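Local coordinates for dihydroorotase (Agrobacterium tumefaciens, PDB 2OGJ), which deacetylates acetyl-(R)-mandelate in vitro as a zinc-dependent esterase of the amidohydrolase family, and hydrolyses acetyl glycolate less efficiently, at the interface of chains A and B and the interface of chains A and C. Residues are numbered along the deposited sequence; one frame, centred on the assembly and turned at random. Chains: chain A/B/C, Dihydroorotase.

Contact 1: the interface of chains A and B. Residues chain A 137-138, 151, 153-154; chain B 138, 142, 146, 150.
Guanidinium nitrogen NH2 of B:Arg150 faces the carboxylate of A:Asp151, with OD2 3.9 Å away, in a loose salt bridge between two copies of this amidohydrolase-family enzyme. The two side chains come from opposite directions, their flat groups turned 36° apart. A:Lys153 slides past the arginine in the opposite sense and brings its ammonium NZ to 3.7 Å from the same NH2. Both cationic groups lie near the carboxylate of A:Asp151, whose negative charge probably tempers their proximity.

The acid is positioned from within its own chain: its OD1 accepts the backbone N of A:Lys153 at 3.1 Å, on the anti side of the carboxylate, so the carboxylate tethers the start of the 3-10 helix 152-154. At the other end of that turn, the hydroxyl OG of A:Ser137 donates to the carbonyl O of A:Asp154, approaching from above the carbonyl plane. This bond ties the turn to the loop that supplies the apolar half of the patch.

There the branch methyl CG2 of A:Ile138 presses on B:Val146, meeting CG1 at 3.6 Å, and the two side chains cross at about a right angle. With CG1 of the valine anti to the backbone N (chi1 179°), both valine methyls straddle the isoleucine methyl. The methyl CB of B:Ala142 borders CG2 too, at 4.1 Å. Near the symmetry axis the CD1 methyls of A:Ile138 and B:Ile138 approach each other, again crosswise.

Contact 2: the interface of chains A and B. Residues chain A 145-146, 150; chain B 137-138, 150-151, 153-154.
Loop residues A:Arg145, A:Val146 and A:Arg150 meet two pieces of chain B: the loop holding B:Ser137 and B:Ile138, and the stretch from B:Arg150 into the 3-10 helix 152-154. A:Arg150 carries a direct polar link. Its NH2 donates to OD2 of B:Asp151 at 2.8 Å, reaching the syn side but 25° out of the carboxylate plane. The planes of the two flat groups are 20° apart, and the bond is bent at the hydrogen.

A bend at chi3 (57°) turns the head of A:Arg150 so that NH1 also points towards B:Asp154, whose OD2 lies at the guanidinium edge, in plane, at 3.8 Å in a looser salt bridge. B:Asp154 is steadied by its own chain, where OD1 takes the backbone N of B:Arg150 on its anti lone pair at 2.8 Å. One acid therefore both braces the loop and faces the partner's arginine.

Alongside, CG1 of A:Val146 packs on the CG2 methyl of B:Ile138 at 3.6 Å, and both valine methyls border OD2 of B:Asp154, the valine and aspartate side chains crossing at about a right angle. The side chains of A:Arg150 and B:Arg150 slide past each other in opposite directions, the aliphatic CD of B:Arg150 lying 3.5 Å from CZ of A:Arg150, while NH1 of B:Arg150 sits above one face of that guanidinium, towards its rim.

Contact 3: the interface of chains A and C. Residues chain A 215, 217, 238, 243-244, 246-247; chain C 196, 199.
C:Lys196 and C:Lys199 extend from helix 189-201 towards a group of acids on chain A, and each lysine meets its partners from a different direction. C:Lys196 and A:Asp217 approach from opposite directions, and NZ meets the syn lone pair of OD2 at 2.9 Å. The lysine crosses A:Asp244 obliquely, the same NZ reaching OD2 at 3.0 Å on the anti side, out of the carboxylate plane. Two acids thus grip one ammonium group. A bend at chi2 (65°) redirects the chain, which is extended beyond it, and its CG slides along CD2 of A:Leu215 at 3.6 Å.

C:Lys199 lies across A:Asp246 at about a right angle, and its NZ meets the anti lone pair of OD1 at 2.9 Å. That ammonium also faces OD2 of A:Asp244 at 3.6 Å, so this carboxylate oxygen is shared by both lysines, a common way to pin a helix. OD1 of A:Asp244 caps helix 245-253: the backbone N of A:Asp246, at 2.7 Å, and that of A:Leu247 reach it from the same face. The cap probably restrains the rotation of A:Asp244 and may help to stabilise its negative charge. The site serves as an electrostatic clamp joining chains A and C in the deposited assembly, and may contribute to oligomerisation.

Contact 4: the interface of chains A and C. Residues chain A 215, 218; chain C 192-193.
A:Leu215, in a polyproline-II-like conformation (phi -48°, psi 141°) just ahead of helix 216-222, brings that helix start up to C:Lys192 in helix 189-201 of the neighbouring amidohydrolase-family chain. The leucine lays its CD1 methyl 3.9 Å from the carbonyl O of C:Lys192, and the nearby backbone of C:Leu193 extends this shallow contact. The carbonyl belongs to a helical backbone, so the methyl lies beside the backbone of the partner helix.

The other meeting is between C:Lys192 and A:Glu218, whose side chains run at a slant to one another. The glutamate is stretched out beyond CG and presents OE1 to the lysine. Here the aliphatic part of the lysine comes up first: CD is 3.3 Å from OE1. A turn at the end of the chain (chi4 69°) folds the ammonium back beside the same oxygen, with NZ 3.6 Å away in a long salt bridge. CE, between them, also lies alongside OE1, so the carboxylate oxygen borders a run of methylenes as well as the charge.

The second glutamate oxygen, OE2, turns back to its own chain, where the backbone N of A:Leu215 makes a weak bond to it at 3.3 Å. This return link resembles half of a helix capping box and probably helps to orient the carboxylate.

Contact 1: the interface of chains A and B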
ATOM      1  N   SER A 137      -9.323   8.005 -13.492  1.00 43.77           N
ATOM      2  CA  SER A 137     -10.303   9.055 -13.248  1.00 41.66           C
ATOM      3  C   SER A 137      -9.776  10.496 -13.269  1.00 40.00           C
ATOM      4  O   SER A 137     -10.355  11.370 -13.913  1.00 38.87           O
ATOM      5  CB  SER A 137     -11.002   8.795 -11.910  1.00 41.07           C
ATOM      6  OG  SER A 137     -11.824   7.650 -11.972  1.00 43.83           O
ATOM      7  N   ILE A 138      -8.689  10.744 -12.556  1.00 39.16           N
ATOM      8  CA  ILE A 138      -8.139  12.091 -12.480  1.00 39.34           C
ATOM      9  C   ILE A 138      -7.359  12.583 -13.712  1.00 39.65           C
ATOM     10  O   ILE A 138      -6.804  13.679 -13.701  1.00 39.78           O
ATOM     11  CB  ILE A 138      -7.238  12.261 -11.218  1.00 39.21           C
ATOM     12  CG1 ILE A 138      -5.913  11.522 -11.397  1.00 35.99           C
ATOM     13  CG2 ILE A 138      -7.973  11.745  -9.981  1.00 39.71           C
ATOM     14  CD1 ILE A 138      -4.884  11.834 -10.287  1.00 32.76           C
ATOM     15  N   ASP A 151      -3.786   2.393  -8.859  1.00 56.16           N
ATOM     16  CA  ASP A 151      -4.467   1.185  -8.400  1.00 54.48           C
ATOM     17  C   ASP A 151      -5.920   1.186  -8.886  1.00 53.01           C
ATOM     18  O   ASP A 151      -6.318   2.100  -9.593  1.00 52.91           O
ATOM     19  CB  ASP A 151      -4.402   1.084  -6.873  1.00 55.24           C
ATOM     20  CG  ASP A 151      -4.812   2.362  -6.185  1.00 56.58           C
ATOM     21  OD1 ASP A 151      -5.924   2.861  -6.462  1.00 57.91           O
ATOM     22  OD2 ASP A 151      -4.020   2.867  -5.362  1.00 58.79           O
ATOM     23  N   LYS A 153      -8.661   1.939  -7.447  1.00 52.49           N
ATOM     24  CA  LYS A 153      -9.580   2.961  -6.973  1.00 55.45           C
ATOM     25  C   LYS A 153      -9.562   4.089  -8.021  1.00 55.26           C
ATOM     26  O   LYS A 153     -10.488   4.897  -8.107  1.00 55.68           O
ATOM     27  CB  LYS A 153      -9.184   3.479  -5.577  1.00 57.50           C
ATOM     28  CG  LYS A 153      -9.094   2.376  -4.509  1.00 60.87           C
ATOM     29  CD  LYS A 153      -9.355   2.871  -3.062  1.00 63.57           C
ATOM     30  CE  LYS A 153      -8.399   3.980  -2.567  1.00 65.98           C
ATOM     31  NZ  LYS A 153      -6.977   3.535  -2.447  1.00 65.37           N
ATOM     32  N   ASP A 154      -8.509   4.114  -8.833  1.00 54.72           N
ATOM     33  CA  ASP A 154      -8.367   5.110  -9.885  1.00 54.14           C
ATOM     34  C   ASP A 154      -9.242   4.779 -11.096  1.00 53.98           C
ATOM     35  O   ASP A 154      -9.457   5.633 -11.950  1.00 54.12           O
ATOM     36  CB  ASP A 154      -6.914   5.200 -10.351  1.00 55.65           C
ATOM     37  CG  ASP A 154      -5.998   5.789  -9.310  1.00 57.76           C
ATOM     38  OD1 ASP A 154      -6.182   6.977  -8.969  1.00 61.55           O
ATOM     39  OD2 ASP A 154      -5.089   5.070  -8.837  1.00 60.12           O
TER
ATOM     40  N   ILE B 138      -3.581  17.615  -6.687  1.00 43.05           N
ATOM     41  CA  ILE B 138      -4.719  17.358  -7.562  1.00 44.27           C
ATOM     42  C   ILE B 138      -6.030  17.920  -7.044  1.00 44.38           C
ATOM     43  O   ILE B 138      -7.052  17.867  -7.738  1.00 43.71           O
ATOM     44  CB  ILE B 138      -4.915  15.849  -7.842  1.00 46.83           C
ATOM     45  CG1 ILE B 138      -5.523  15.152  -6.617  1.00 48.11           C
ATOM     46  CG2 ILE B 138      -3.578  15.220  -8.217  1.00 48.09           C
ATOM     47  CD1 ILE B 138      -6.058  13.753  -6.894  1.00 43.97           C
ATOM     48  N   ALA B 142     -11.528  14.586  -8.525  1.00 44.26           N
ATOM     49  CA  ALA B 142     -12.461  13.479  -8.294  1.00 47.42           C
ATOM     50  C   ALA B 142     -12.720  13.391  -6.789  1.00 48.29           C
ATOM     51  O   ALA B 142     -12.407  12.390  -6.149  1.00 47.75           O
ATOM     52  CB  ALA B 142     -11.852  12.159  -8.817  1.00 48.16           C
ATOM     53  N   VAL B 146     -10.824   9.909  -5.302  1.00 50.54           N
ATOM     54  CA  VAL B 146      -9.371   9.783  -5.429  1.00 49.98           C
ATOM     55  C   VAL B 146      -8.781  10.810  -4.483  1.00 49.90           C
ATOM     56  O   VAL B 146      -8.478  11.920  -4.881  1.00 48.93           O
ATOM     57  CB  VAL B 146      -8.857  10.079  -6.867  1.00 48.71           C
ATOM     58  CG1 VAL B 146      -7.329   9.957  -6.903  1.00 45.71           C
ATOM     59  CG2 VAL B 146      -9.500   9.118  -7.863  1.00 47.28           C
ATOM     60  N   ARG B 150      -3.117  11.745  -0.141  1.00 52.44           N
ATOM     61  CA  ARG B 150      -2.794  10.345   0.109  1.00 54.27           C
ATOM     62  C   ARG B 150      -1.505  10.212   0.904  1.00 54.95           C
ATOM     63  O   ARG B 150      -1.504   9.750   2.039  1.00 55.08           O
ATOM     64  CB  ARG B 150      -2.641   9.594  -1.220  1.00 55.40           C
ATOM     65  CG  ARG B 150      -3.950   9.277  -1.931  1.00 58.35           C
ATOM     66  CD  ARG B 150      -3.726   9.117  -3.431  1.00 63.80           C
ATOM     67  NE  ARG B 150      -4.738   8.273  -4.063  1.00 67.40           N
ATOM     68  CZ  ARG B 150      -4.768   6.943  -3.984  1.00 69.22           C
ATOM     69  NH1 ARG B 150      -3.832   6.291  -3.300  1.00 69.70           N
ATOM     70  NH2 ARG B 150      -5.748   6.263  -4.577  1.00 70.20           N
TER

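Contact 2: the interface of chains A and B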
ATOM      1  N   ARG A 145       3.313  13.512 -11.783  1.00 44.36           N
ATOM      2  CA  ARG A 145       3.636  13.842 -10.401  1.00 42.02           C
ATOM      3  C   ARG A 145       2.718  13.078  -9.448  1.00 41.07           C
ATOM      4  O   ARG A 145       3.126  12.679  -8.366  1.00 38.84           O
ATOM      5  CB  ARG A 145       3.510  15.347 -10.184  1.00 42.91           C
ATOM      6  CG  ARG A 145       4.497  16.143 -10.993  1.00 45.89           C
ATOM      7  CD  ARG A 145       4.477  17.595 -10.597  1.00 49.50           C
ATOM      8  NE  ARG A 145       3.396  18.321 -11.245  1.00 49.54           N
ATOM      9  CZ  ARG A 145       2.529  19.087 -10.602  1.00 48.98           C
ATOM     10  NH1 ARG A 145       2.604  19.221  -9.284  1.00 47.15           N
ATOM     11  NH2 ARG A 145       1.612  19.749 -11.288  1.00 50.95           N
ATOM     12  N   VAL A 146       1.469  12.901  -9.861  1.00 41.18           N
ATOM     13  CA  VAL A 146       0.487  12.152  -9.100  1.00 40.57           C
ATOM     14  C   VAL A 146      -0.162  11.239 -10.117  1.00 41.48           C
ATOM     15  O   VAL A 146      -1.213  11.543 -10.650  1.00 43.68           O
ATOM     16  CB  VAL A 146      -0.577  13.058  -8.491  1.00 39.63           C
ATOM     17  CG1 VAL A 146      -1.572  12.214  -7.724  1.00 35.65           C
ATOM     18  CG2 VAL A 146       0.072  14.104  -7.598  1.00 38.74           C
ATOM     19  N   ARG A 150      -2.682   4.485 -10.259  1.00 54.16           N
ATOM     20  CA  ARG A 150      -1.949   3.977  -9.104  1.00 57.85           C
ATOM     21  C   ARG A 150      -2.521   2.677  -8.547  1.00 57.92           C
ATOM     22  O   ARG A 150      -1.814   1.949  -7.841  1.00 60.40           O
ATOM     23  CB  ARG A 150      -1.919   5.045  -7.999  1.00 60.38           C
ATOM     24  CG  ARG A 150      -1.176   6.304  -8.413  1.00 64.55           C
ATOM     25  CD  ARG A 150      -1.377   7.441  -7.436  1.00 67.83           C
ATOM     26  NE  ARG A 150      -0.964   7.078  -6.089  1.00 69.94           N
ATOM     27  CZ  ARG A 150      -0.825   7.956  -5.101  1.00 71.63           C
ATOM     28  NH1 ARG A 150      -1.068   9.244  -5.322  1.00 71.55           N
ATOM     29  NH2 ARG A 150      -0.441   7.549  -3.897  1.00 72.53           N
TER
ATOM     30  N   SER B 137      -1.839  18.639  -4.423  1.00 40.18           N
ATOM     31  CA  SER B 137      -1.768  19.014  -5.814  1.00 41.12           C
ATOM     32  C   SER B 137      -2.981  18.804  -6.704  1.00 42.46           C
ATOM     33  O   SER B 137      -3.376  19.735  -7.403  1.00 43.51           O
ATOM     34  CB  SER B 137      -0.533  18.375  -6.443  1.00 40.42           C
ATOM     35  OG  SER B 137       0.628  18.867  -5.795  1.00 43.24           O
ATOM     36  N   ILE B 138      -3.581  17.615  -6.687  1.00 43.05           N
ATOM     37  CA  ILE B 138      -4.719  17.358  -7.562  1.00 44.27           C
ATOM     38  C   ILE B 138      -6.030  17.920  -7.044  1.00 44.38           C
ATOM     39  O   ILE B 138      -7.052  17.867  -7.738  1.00 43.71           O
ATOM     40  CB  ILE B 138      -4.915  15.849  -7.842  1.00 46.83           C
ATOM     41  CG1 ILE B 138      -5.523  15.152  -6.617  1.00 48.11           C
ATOM     42  CG2 ILE B 138      -3.578  15.220  -8.217  1.00 48.09           C
ATOM     43  CD1 ILE B 138      -6.058  13.753  -6.894  1.00 43.97           C
ATOM     44  N   ARG B 150      -3.117  11.745  -0.141  1.00 52.44           N
ATOM     45  CA  ARG B 150      -2.794  10.345   0.109  1.00 54.27           C
ATOM     46  C   ARG B 150      -1.505  10.212   0.904  1.00 54.95           C
ATOM     47  O   ARG B 150      -1.504   9.750   2.039  1.00 55.08           O
ATOM     48  CB  ARG B 150      -2.641   9.594  -1.220  1.00 55.40           C
ATOM     49  CG  ARG B 150      -3.950   9.277  -1.931  1.00 58.35           C
ATOM     50  CD  ARG B 150      -3.726   9.117  -3.431  1.00 63.80           C
ATOM     51  NE  ARG B 150      -4.738   8.273  -4.063  1.00 67.40           N
ATOM     52  CZ  ARG B 150      -4.768   6.943  -3.984  1.00 69.22           C
ATOM     53  NH1 ARG B 150      -3.832   6.291  -3.300  1.00 69.70           N
ATOM     54  NH2 ARG B 150      -5.748   6.263  -4.577  1.00 70.20           N
ATOM     55  N   ASP B 151      -0.406  10.636   0.294  1.00 55.37           N
ATOM     56  CA  ASP B 151       0.907  10.557   0.912  1.00 53.85           C
ATOM     57  C   ASP B 151       1.665  11.859   0.716  1.00 53.20           C
ATOM     58  O   ASP B 151       1.110  12.826   0.211  1.00 52.81           O
ATOM     59  CB  ASP B 151       1.679   9.422   0.267  1.00 55.71           C
ATOM     60  CG  ASP B 151       1.465   9.366  -1.233  1.00 56.81           C
ATOM     61  OD1 ASP B 151       1.570  10.429  -1.885  1.00 56.98           O
ATOM     62  OD2 ASP B 151       1.191   8.262  -1.755  1.00 58.28           O
ATOM     63  N   LYS B 153       3.804  12.500  -1.412  1.00 54.31           N
ATOM     64  CA  LYS B 153       3.983  12.772  -2.835  1.00 57.11           C
ATOM     65  C   LYS B 153       2.895  13.711  -3.386  1.00 57.41           C
ATOM     66  O   LYS B 153       2.970  14.143  -4.536  1.00 58.92           O
ATOM     67  CB  LYS B 153       3.993  11.460  -3.639  1.00 58.60           C
ATOM     68  CG  LYS B 153       5.212  10.584  -3.404  1.00 61.95           C
ATOM     69  CD  LYS B 153       6.500  11.388  -3.592  1.00 66.33           C
ATOM     70  CE  LYS B 153       7.749  10.555  -3.300  1.00 68.73           C
ATOM     71  NZ  LYS B 153       8.997  11.394  -3.252  1.00 69.25           N
ATOM     72  N   ASP B 154       1.889  14.016  -2.566  1.00 56.19           N
ATOM     73  CA  ASP B 154       0.798  14.907  -2.968  1.00 54.46           C
ATOM     74  C   ASP B 154       1.029  16.363  -2.544  1.00 53.00           C
ATOM     75  O   ASP B 154       0.235  17.249  -2.872  1.00 51.20           O
ATOM     76  CB  ASP B 154      -0.527  14.417  -2.392  1.00 55.10           C
ATOM     77  CG  ASP B 154      -1.043  13.182  -3.085  1.00 55.22           C
ATOM     78  OD1 ASP B 154      -1.934  12.530  -2.513  1.00 55.80           O
ATOM     79  OD2 ASP B 154      -0.577  12.865  -4.199  1.00 57.38           O
TER

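Contact 3: the interface of chains A and C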
ATOM      1  N   LEU A 215       5.360  -4.112 -19.797  1.00 55.60           N
ATOM      2  CA  LEU A 215       6.110  -4.347 -21.029  1.00 54.38           C
ATOM      3  C   LEU A 215       5.454  -4.132 -22.374  1.00 53.67           C
ATOM      4  O   LEU A 215       4.294  -4.478 -22.584  1.00 53.93           O
ATOM      5  CB  LEU A 215       6.718  -5.749 -20.990  1.00 54.55           C
ATOM      6  CG  LEU A 215       7.999  -5.824 -20.166  1.00 54.44           C
ATOM      7  CD1 LEU A 215       8.272  -7.248 -19.762  1.00 54.80           C
ATOM      8  CD2 LEU A 215       9.146  -5.241 -20.981  1.00 54.50           C
ATOM      9  N   ASP A 217       6.019  -5.619 -25.079  1.00 53.77           N
ATOM     10  CA  ASP A 217       5.684  -6.914 -25.641  1.00 54.69           C
ATOM     11  C   ASP A 217       4.315  -7.398 -25.156  1.00 57.06           C
ATOM     12  O   ASP A 217       3.518  -7.958 -25.923  1.00 57.93           O
ATOM     13  CB  ASP A 217       6.771  -7.916 -25.241  1.00 52.77           C
ATOM     14  CG  ASP A 217       8.195  -7.366 -25.442  1.00 52.59           C
ATOM     15  OD1 ASP A 217       8.968  -8.001 -26.188  1.00 54.98           O
ATOM     16  OD2 ASP A 217       8.555  -6.315 -24.859  1.00 46.81           O
ATOM     17  N   GLY A 238      14.536  -0.820 -22.840  1.00 51.57           N
ATOM     18  CA  GLY A 238      13.426  -1.518 -22.225  1.00 51.87           C
ATOM     19  C   GLY A 238      12.103  -1.282 -22.928  1.00 53.24           C
ATOM     20  O   GLY A 238      11.068  -1.842 -22.544  1.00 53.95           O
ATOM     21  N   GLU A 243      16.066  -2.848 -29.878  1.00 68.56           N
ATOM     22  CA  GLU A 243      16.963  -3.523 -28.938  1.00 68.74           C
ATOM     23  C   GLU A 243      16.572  -4.996 -28.720  1.00 68.75           C
ATOM     24  O   GLU A 243      17.342  -5.788 -28.177  1.00 69.12           O
ATOM     25  CB  GLU A 243      16.948  -2.791 -27.594  1.00 68.25           C
ATOM     26  CG  GLU A 243      15.548  -2.366 -27.173  1.00 69.14           C
ATOM     27  CD  GLU A 243      15.411  -2.068 -25.693  1.00 68.95           C
ATOM     28  OE1 GLU A 243      16.360  -1.512 -25.091  1.00 68.85           O
ATOM     29  OE2 GLU A 243      14.332  -2.383 -25.140  1.00 68.22           O
ATOM     30  N   ASP A 244      15.368  -5.351 -29.153  1.00 69.52           N
ATOM     31  CA  ASP A 244      14.853  -6.707 -28.995  1.00 69.58           C
ATOM     32  C   ASP A 244      14.228  -7.200 -30.295  1.00 69.66           C
ATOM     33  O   ASP A 244      13.112  -6.806 -30.639  1.00 69.94           O
ATOM     34  CB  ASP A 244      13.793  -6.724 -27.890  1.00 69.42           C
ATOM     35  CG  ASP A 244      13.339  -8.125 -27.519  1.00 70.63           C
ATOM     36  OD1 ASP A 244      13.407  -9.039 -28.371  1.00 70.02           O
ATOM     37  OD2 ASP A 244      12.894  -8.303 -26.362  1.00 72.49           O
ATOM     38  N   ASP A 246      12.862  -9.871 -30.909  1.00 67.49           N
ATOM     39  CA  ASP A 246      11.605 -10.567 -30.630  1.00 66.47           C
ATOM     40  C   ASP A 246      10.490  -9.539 -30.627  1.00 65.04           C
ATOM     41  O   ASP A 246       9.409  -9.782 -31.184  1.00 64.81           O
ATOM     42  CB  ASP A 246      11.659 -11.258 -29.270  1.00 67.23           C
ATOM     43  CG  ASP A 246      12.620 -12.415 -29.251  1.00 67.02           C
ATOM     44  OD1 ASP A 246      13.017 -12.848 -28.150  1.00 66.63           O
ATOM     45  OD2 ASP A 246      12.974 -12.894 -30.346  1.00 68.36           O
ATOM     46  N   LEU A 247      10.766  -8.394 -29.994  1.00 61.97           N
ATOM     47  CA  LEU A 247       9.808  -7.301 -29.914  1.00 60.00           C
ATOM     48  C   LEU A 247       9.547  -6.767 -31.314  1.00 60.31           C
ATOM     49  O   LEU A 247       8.393  -6.564 -31.711  1.00 58.86           O
ATOM     50  CB  LEU A 247      10.350  -6.161 -29.046  1.00 57.85           C
ATOM     51  CG  LEU A 247       9.347  -5.166 -28.434  1.00 55.01           C
ATOM     52  CD1 LEU A 247       9.899  -3.786 -28.567  1.00 53.80           C
ATOM     53  CD2 LEU A 247       7.984  -5.231 -29.106  1.00 53.78           C
TER
ATOM     54  N   LYS C 196      13.461  -9.505 -19.620  1.00 53.03           N
ATOM     55  CA  LYS C 196      13.529  -8.498 -20.662  1.00 52.76           C
ATOM     56  C   LYS C 196      14.925  -7.897 -20.729  1.00 52.45           C
ATOM     57  O   LYS C 196      15.537  -7.885 -21.791  1.00 51.40           O
ATOM     58  CB  LYS C 196      12.510  -7.386 -20.403  1.00 54.72           C
ATOM     59  CG  LYS C 196      12.542  -6.248 -21.420  1.00 55.58           C
ATOM     60  CD  LYS C 196      12.140  -6.727 -22.809  1.00 56.54           C
ATOM     61  CE  LYS C 196      12.118  -5.584 -23.815  1.00 56.00           C
ATOM     62  NZ  LYS C 196      11.418  -5.966 -25.075  1.00 55.51           N
ATOM     63  N   LYS C 199      17.714 -10.186 -21.989  1.00 57.72           N
ATOM     64  CA  LYS C 199      17.747 -10.321 -23.448  1.00 57.62           C
ATOM     65  C   LYS C 199      18.494  -9.141 -24.059  1.00 58.59           C
ATOM     66  O   LYS C 199      19.145  -9.270 -25.099  1.00 60.25           O
ATOM     67  CB  LYS C 199      16.333 -10.371 -24.037  1.00 55.37           C
ATOM     68  CG  LYS C 199      15.552 -11.595 -23.644  1.00 54.82           C
ATOM     69  CD  LYS C 199      14.078 -11.454 -23.960  1.00 53.54           C
ATOM     70  CE  LYS C 199      13.790 -11.691 -25.411  1.00 53.63           C
ATOM     71  NZ  LYS C 199      12.322 -11.811 -25.587  1.00 54.95           N
TER

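Contact 4: the interface of chains A and C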
ATOM      1  N   LEU A 215       5.360  -4.112 -19.797  1.00 55.60           N
ATOM      2  CA  LEU A 215       6.110  -4.347 -21.029  1.00 54.38           C
ATOM      3  C   LEU A 215       5.454  -4.132 -22.374  1.00 53.67           C
ATOM      4  O   LEU A 215       4.294  -4.478 -22.584  1.00 53.93           O
ATOM      5  CB  LEU A 215       6.718  -5.749 -20.990  1.00 54.55           C
ATOM      6  CG  LEU A 215       7.999  -5.824 -20.166  1.00 54.44           C
ATOM      7  CD1 LEU A 215       8.272  -7.248 -19.762  1.00 54.80           C
ATOM      8  CD2 LEU A 215       9.146  -5.241 -20.981  1.00 54.50           C
ATOM      9  N   GLU A 218       4.050  -7.174 -23.872  1.00 57.78           N
ATOM     10  CA  GLU A 218       2.805  -7.594 -23.252  1.00 57.81           C
ATOM     11  C   GLU A 218       1.612  -6.838 -23.805  1.00 56.09           C
ATOM     12  O   GLU A 218       0.560  -7.424 -24.040  1.00 55.12           O
ATOM     13  CB  GLU A 218       2.894  -7.413 -21.730  1.00 59.67           C
ATOM     14  CG  GLU A 218       3.709  -8.483 -21.029  1.00 61.66           C
ATOM     15  CD  GLU A 218       3.822  -8.247 -19.530  1.00 64.07           C
ATOM     16  OE1 GLU A 218       3.740  -9.233 -18.759  1.00 65.59           O
ATOM     17  OE2 GLU A 218       4.003  -7.078 -19.120  1.00 64.43           O
TER
ATOM     18  N   LYS C 192       9.445 -11.581 -15.518  1.00 47.84           N
ATOM     19  CA  LYS C 192       9.326 -11.175 -16.910  1.00 49.32           C
ATOM     20  C   LYS C 192      10.205  -9.963 -17.184  1.00 50.05           C
ATOM     21  O   LYS C 192      10.782  -9.823 -18.271  1.00 48.60           O
ATOM     22  CB  LYS C 192       7.884 -10.799 -17.246  1.00 50.24           C
ATOM     23  CG  LYS C 192       6.913 -11.946 -17.336  1.00 53.17           C
ATOM     24  CD  LYS C 192       5.957 -11.711 -18.491  1.00 59.32           C
ATOM     25  CE  LYS C 192       4.812 -12.710 -18.486  1.00 62.19           C
ATOM     26  NZ  LYS C 192       3.899 -12.484 -17.327  1.00 64.33           N
ATOM     27  N   LEU C 193      10.290  -9.081 -16.195  1.00 50.52           N
ATOM     28  CA  LEU C 193      11.082  -7.868 -16.313  1.00 51.34           C
ATOM     29  C   LEU C 193      12.575  -8.161 -16.341  1.00 51.54           C
ATOM     30  O   LEU C 193      13.303  -7.593 -17.151  1.00 51.21           O
ATOM     31  CB  LEU C 193      10.752  -6.908 -15.169  1.00 52.72           C
ATOM     32  CG  LEU C 193      11.452  -5.544 -15.132  1.00 54.93           C
ATOM     33  CD1 LEU C 193      11.454  -4.868 -16.505  1.00 52.62           C
ATOM     34  CD2 LEU C 193      10.725  -4.698 -14.107  1.00 55.97           C
TER

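The C-alpha centres of contacts 1 and 2 lie about 9 Å apart; the two share B:Ile138 and B:Arg150 and are approximately chain-exchanged patches of one two-fold interface, although the arginine–aspartate pair is tighter in contact 2. Contacts 3 and 4, with C-alpha centres about 8 Å apart, are joined by A:Leu215, helix 216-222 of chain A and helix 189-201 of chain C, in an interface without an exact two-fold. The first pair's C-alpha centres lie 25 to 31 Å from the second's, so chain A engages B and C through distinct surfaces. This could help to build the six-chain assembly, whose biological relevance the structure alone does not show.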